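Matching sites in solute-binding protein from Thermoactinomyces vulgaris, a protein that probably takes part in sugar uptake by binding maltodextrins and cyclodextrins (PDB 2ZYN (chain A, 1.70 Å), residues Glu129-Ile134 and Ala244-Pro249), and in its relative maltose/maltodextrin-binding protein from Thermus thermophilus (PDB 2GH9 (chain B, 1.95 Å), residues Glu113-Ile118 and Met229-Pro234). One frame, after least-squares fit of the local backbone (RMSD 0.36 Å); residues are numbered along the deposited sequences.

Structure 1 (2ZYN). With GLC (alpha-D-glucopyranose), chain C.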
# COMPACT_ATOMS: atom_id res chain seq x y z
N GLU A 129 3.25 -4.40 4.29
CA GLU A 129 3.35 -4.82 2.89
C GLU A 129 4.41 -4.11 2.06
O GLU A 129 4.72 -2.94 2.28
CB GLU A 129 1.98 -4.67 2.21
CG GLU A 129 1.55 -3.22 1.99
CD GLU A 129 0.06 -3.06 1.72
OE1 GLU A 129 -0.36 -1.92 1.47
OE2 GLU A 129 -0.68 -4.07 1.75
N SER A 130 4.96 -4.85 1.10
CA SER A 130 5.78 -4.29 0.04
C SER A 130 5.48 -5.07 -1.23
O SER A 130 5.13 -6.25 -1.15
CB SER A 130 7.27 -4.42 0.37
OG SER A 130 8.06 -4.12 -0.76
N VAL A 131 5.60 -4.42 -2.38
CA VAL A 131 5.53 -5.15 -3.65
C VAL A 131 6.78 -6.02 -3.79
O VAL A 131 7.83 -5.71 -3.21
CB VAL A 131 5.41 -4.20 -4.87
CG1 VAL A 131 4.09 -3.43 -4.82
CG2 VAL A 131 6.62 -3.25 -4.97
N ALA A 132 6.65 -7.11 -4.53
CA ALA A 132 7.79 -7.94 -4.89
C ALA A 132 7.56 -8.46 -6.30
O ALA A 132 6.59 -8.06 -6.96
CB ALA A 132 7.98 -9.08 -3.90
N LEU A 133 8.44 -9.34 -6.76
CA LEU A 133 8.28 -9.98 -8.06
C LEU A 133 7.43 -11.23 -7.87
O LEU A 133 7.85 -12.19 -7.21
CB LEU A 133 9.65 -10.35 -8.66
CG LEU A 133 9.70 -10.66 -10.16
CD1 LEU A 133 9.32 -9.45 -11.00
CD2 LEU A 133 11.08 -11.15 -10.54
N ILE A 134 6.22 -11.19 -8.41
CA ILE A 134 5.33 -12.34 -8.39
C ILE A 134 5.35 -12.96 -9.78
O ILE A 134 5.04 -12.29 -10.77
CB ILE A 134 3.87 -11.95 -8.01
CG1 ILE A 134 3.85 -11.15 -6.69
CG2 ILE A 134 2.99 -13.19 -7.90
CD1 ILE A 134 2.52 -10.48 -6.41
N ALA A 244 5.77 -12.59 -15.26
CA ALA A 244 6.03 -11.95 -13.98
C ALA A 244 5.40 -10.57 -13.89
O ALA A 244 5.29 -9.86 -14.89
CB ALA A 244 7.52 -11.86 -13.72
N VAL A 245 4.97 -10.21 -12.68
CA VAL A 245 4.45 -8.88 -12.38
C VAL A 245 5.17 -8.33 -11.15
O VAL A 245 5.85 -9.06 -10.44
CB VAL A 245 2.91 -8.89 -12.11
CG1 VAL A 245 2.14 -9.46 -13.30
CG2 VAL A 245 2.56 -9.64 -10.82
N ILE A 246 5.04 -7.02 -10.92
CA ILE A 246 5.46 -6.44 -9.65
C ILE A 246 4.19 -6.07 -8.90
O ILE A 246 3.42 -5.22 -9.35
CB ILE A 246 6.39 -5.22 -9.83
CG1 ILE A 246 7.68 -5.62 -10.57
CG2 ILE A 246 6.72 -4.62 -8.47
CD1 ILE A 246 8.56 -4.44 -11.00
N ASN A 247 3.96 -6.75 -7.79
CA ASN A 247 2.74 -6.53 -7.01
C ASN A 247 2.93 -7.01 -5.58
O ASN A 247 3.97 -7.60 -5.25
CB ASN A 247 1.53 -7.20 -7.68
CG ASN A 247 0.27 -6.36 -7.58
OD1 ASN A 247 0.25 -5.31 -6.92
ND2 ASN A 247 -0.80 -6.80 -8.24
N GLY A 248 1.93 -6.77 -4.74
CA GLY A 248 2.03 -7.03 -3.31
C GLY A 248 1.24 -8.24 -2.84
O GLY A 248 0.56 -8.88 -3.64
N PRO A 249 1.32 -8.55 -1.53
CA PRO A 249 0.68 -9.74 -0.96
C PRO A 249 -0.84 -9.77 -1.13
O PRO A 249 -1.45 -10.84 -1.10
CB PRO A 249 1.04 -9.67 0.53
CG PRO A 249 2.23 -8.76 0.60
CD PRO A 249 2.02 -7.76 -0.50
C1 GLC C . -1.58 -1.13 -2.84
C2 GLC C . -1.20 -0.58 -1.45
C3 GLC C . -1.35 0.99 -1.34
C4 GLC C . -0.91 1.75 -2.61
C5 GLC C . -1.54 1.13 -3.88
C6 GLC C . -1.08 1.84 -5.16
O2 GLC C . -1.97 -1.20 -0.41
O3 GLC C . -0.53 1.49 -0.29
O4 GLC C . -1.30 3.12 -2.52
O5 GLC C . -1.22 -0.27 -3.98
O6 GLC C . -2.01 1.55 -6.18
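CG2 of V131, in the loop just before strand 132-136, meets CG2 of I246 at 3.8 Å, the two side chains lying aslant. Strands 132-136 and 242-247 run antiparallel as the two middle strands of a mixed four-stranded sheet of this solute-binding fold. A132 pairs with N247 and I134 with V245 through main-chain hydrogen bonds; V245 N to I134 O measures 2.8 Å. L133, with CG opposite the backbone N (chi1 -163°), brings CD1 to 4.1 Å from CB of A244. On the face opposite L133 and I246, V245 turns CG2 to CB of I134, 3.9 Å away, while V233 and F237 of helix 230-238 touch its side chain. E129, the last residue of strand 120-129, accepts a hydrogen bond at OE1 from O2 of a glucose unit of the bound sugar (2.6 Å); its OE2 forms a salt bridge with K282.

Structure 2 (2GH9). With GLC (alpha-D-glucopyranose), chain D.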
# COMPACT_ATOMS: atom_id res chain seq x y z
N GLU B 113 3.33 -5.12 4.24
CA GLU B 113 3.27 -5.45 2.84
C GLU B 113 4.31 -4.67 2.07
O GLU B 113 4.76 -3.62 2.50
CB GLU B 113 1.90 -5.08 2.29
CG GLU B 113 1.56 -3.59 2.45
CD GLU B 113 0.12 -3.27 2.18
OE1 GLU B 113 -0.66 -4.23 2.13
OE2 GLU B 113 -0.23 -2.07 1.98
N SER B 114 4.65 -5.17 0.89
CA SER B 114 5.47 -4.44 -0.06
C SER B 114 5.23 -5.06 -1.41
O SER B 114 4.75 -6.18 -1.51
CB SER B 114 6.97 -4.55 0.31
OG SER B 114 7.53 -5.76 -0.15
N VAL B 115 5.58 -4.34 -2.47
CA VAL B 115 5.66 -4.98 -3.77
C VAL B 115 6.88 -5.88 -3.85
O VAL B 115 7.85 -5.77 -3.07
CB VAL B 115 5.65 -3.96 -4.98
CG1 VAL B 115 4.33 -3.20 -4.99
CG2 VAL B 115 6.88 -3.02 -4.95
N ALA B 116 6.80 -6.82 -4.78
CA ALA B 116 7.86 -7.77 -5.06
C ALA B 116 7.64 -8.37 -6.46
O ALA B 116 6.59 -8.19 -7.08
CB ALA B 116 7.86 -8.89 -4.04
N LEU B 117 8.64 -9.10 -6.92
CA LEU B 117 8.55 -9.86 -8.15
C LEU B 117 7.78 -11.14 -7.83
O LEU B 117 8.28 -12.03 -7.14
CB LEU B 117 9.95 -10.17 -8.70
CG LEU B 117 9.92 -11.03 -9.97
CD1 LEU B 117 9.32 -10.22 -11.10
CD2 LEU B 117 11.30 -11.54 -10.30
N ILE B 118 6.54 -11.18 -8.31
CA ILE B 118 5.70 -12.35 -8.17
C ILE B 118 5.67 -13.03 -9.55
O ILE B 118 5.29 -12.44 -10.56
CB ILE B 118 4.30 -11.99 -7.69
CG1 ILE B 118 4.37 -11.05 -6.47
CG2 ILE B 118 3.50 -13.28 -7.33
CD1 ILE B 118 2.98 -10.52 -5.99
N MET B 229 5.45 -12.70 -15.12
CA MET B 229 5.96 -11.95 -13.97
C MET B 229 5.19 -10.64 -13.78
O MET B 229 4.85 -9.95 -14.74
CB MET B 229 7.46 -11.65 -14.16
CG MET B 229 8.33 -12.88 -14.02
SD MET B 229 10.09 -12.76 -14.44
CE MET B 229 10.01 -12.64 -16.24
N ILE B 230 4.89 -10.33 -12.52
CA ILE B 230 4.29 -9.05 -12.16
C ILE B 230 5.05 -8.44 -10.98
O ILE B 230 5.60 -9.14 -10.15
CB ILE B 230 2.78 -9.24 -11.80
CG1 ILE B 230 2.04 -7.90 -11.80
CG2 ILE B 230 2.62 -10.01 -10.47
CD1 ILE B 230 0.51 -8.03 -11.50
N LEU B 231 5.09 -7.12 -10.93
CA LEU B 231 5.52 -6.39 -9.76
C LEU B 231 4.23 -6.03 -9.02
O LEU B 231 3.46 -5.18 -9.48
CB LEU B 231 6.31 -5.15 -10.16
CG LEU B 231 6.91 -4.31 -9.03
CD1 LEU B 231 7.92 -5.09 -8.16
CD2 LEU B 231 7.54 -3.04 -9.58
N ASN B 232 3.98 -6.71 -7.90
CA ASN B 232 2.78 -6.48 -7.09
C ASN B 232 3.02 -6.95 -5.64
O ASN B 232 4.03 -7.57 -5.35
CB ASN B 232 1.59 -7.22 -7.72
CG ASN B 232 0.25 -6.60 -7.37
OD1 ASN B 232 0.18 -5.55 -6.70
ND2 ASN B 232 -0.83 -7.21 -7.86
N GLY B 233 2.07 -6.67 -4.76
CA GLY B 233 2.18 -6.97 -3.36
C GLY B 233 1.19 -7.99 -2.85
O GLY B 233 0.31 -8.47 -3.60
N PRO B 234 1.30 -8.32 -1.56
CA PRO B 234 0.58 -9.47 -0.99
C PRO B 234 -0.95 -9.30 -0.94
O PRO B 234 -1.66 -10.28 -0.81
CB PRO B 234 1.19 -9.59 0.42
CG PRO B 234 1.74 -8.26 0.72
CD PRO B 234 2.17 -7.67 -0.57
C1 GLC D . -1.59 -1.01 -2.61
C2 GLC D . -0.95 -0.66 -1.28
C3 GLC D . -1.09 0.85 -1.03
C4 GLC D . -0.60 1.70 -2.19
C5 GLC D . -1.22 1.21 -3.50
C6 GLC D . -0.61 1.95 -4.70
O2 GLC D . -1.61 -1.37 -0.23
O3 GLC D . -0.42 1.21 0.16
O4 GLC D . -0.92 3.08 -1.97
O5 GLC D . -1.03 -0.21 -3.66
O6 GLC D . -1.51 2.01 -5.81
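CG2 of V115, in the loop just before the strand, approaches CD1 of L231 at 4.0 Å, the two side chains lying aslant. Main-chain hydrogen bonds pair A116 with N232 and I118 with I230; I230 N to I118 O measures 2.9 Å. L117, with CG opposite the backbone N (chi1 177°), sets CD1 3.9 Å from CB of M229, whose end leads away; its side chain touches F134, L137 and A138 of helix 131-141. On the face opposite L117 and L231, I230 turns CG2 to CB of I118, 3.8 Å away. Its longer branch, CG1 opposite the backbone N (chi1 -164°), carries CD1 away from that strand, and A218 and F222 of helix 215-224 touch the side chain. E113, part of the glycan pocket, accepts a hydrogen bond at OE2 from O2 of a glucose unit of the bound sugar (2.7 Å); its OE1 forms a salt bridge with R305.

Comparison
The main-chain hydrogen bonds joining the strands are kept, among them V245(A) N to I134(A) O and I230(B) N to I118(B) O. A glucose unit of a larger sugar is bound at this place in both structures, and E129(A) and E113(B) keep their place beside it; S130(A) and S114(B) turn their side chains differently. The packing differences lie in three neighbouring exchanges, all buried and with coinciding CB atoms. At A244(A) / M229(B) the touch on L133(A) or L117(B) is kept through CB, but CG, SD and CE of M229(B) add bulk that A244(A) lacks. At V245(A) / I230(B), CG2 of V245(A) and CG2 of I230(B) are 0.5 Å apart, so a methyl in nearly the same place touches the carbonyl oxygen of I134(A) or I118(B). The remaining branches point to different places: CG1 of V245(A) has no counterpart in I230(B), nor have CG1 and CD1 of I230(B) in V245(A). At I246(A) / L231(B), CG2 of I246(A) and CG of L231(B) lie 0.7 Å apart, and V131(A) or V115(B), itself keeping its place, is touched in both. CG1 and CD1 of I246(A) are without match in L231(B), and CD2 of L231(B) is without match in I246(A).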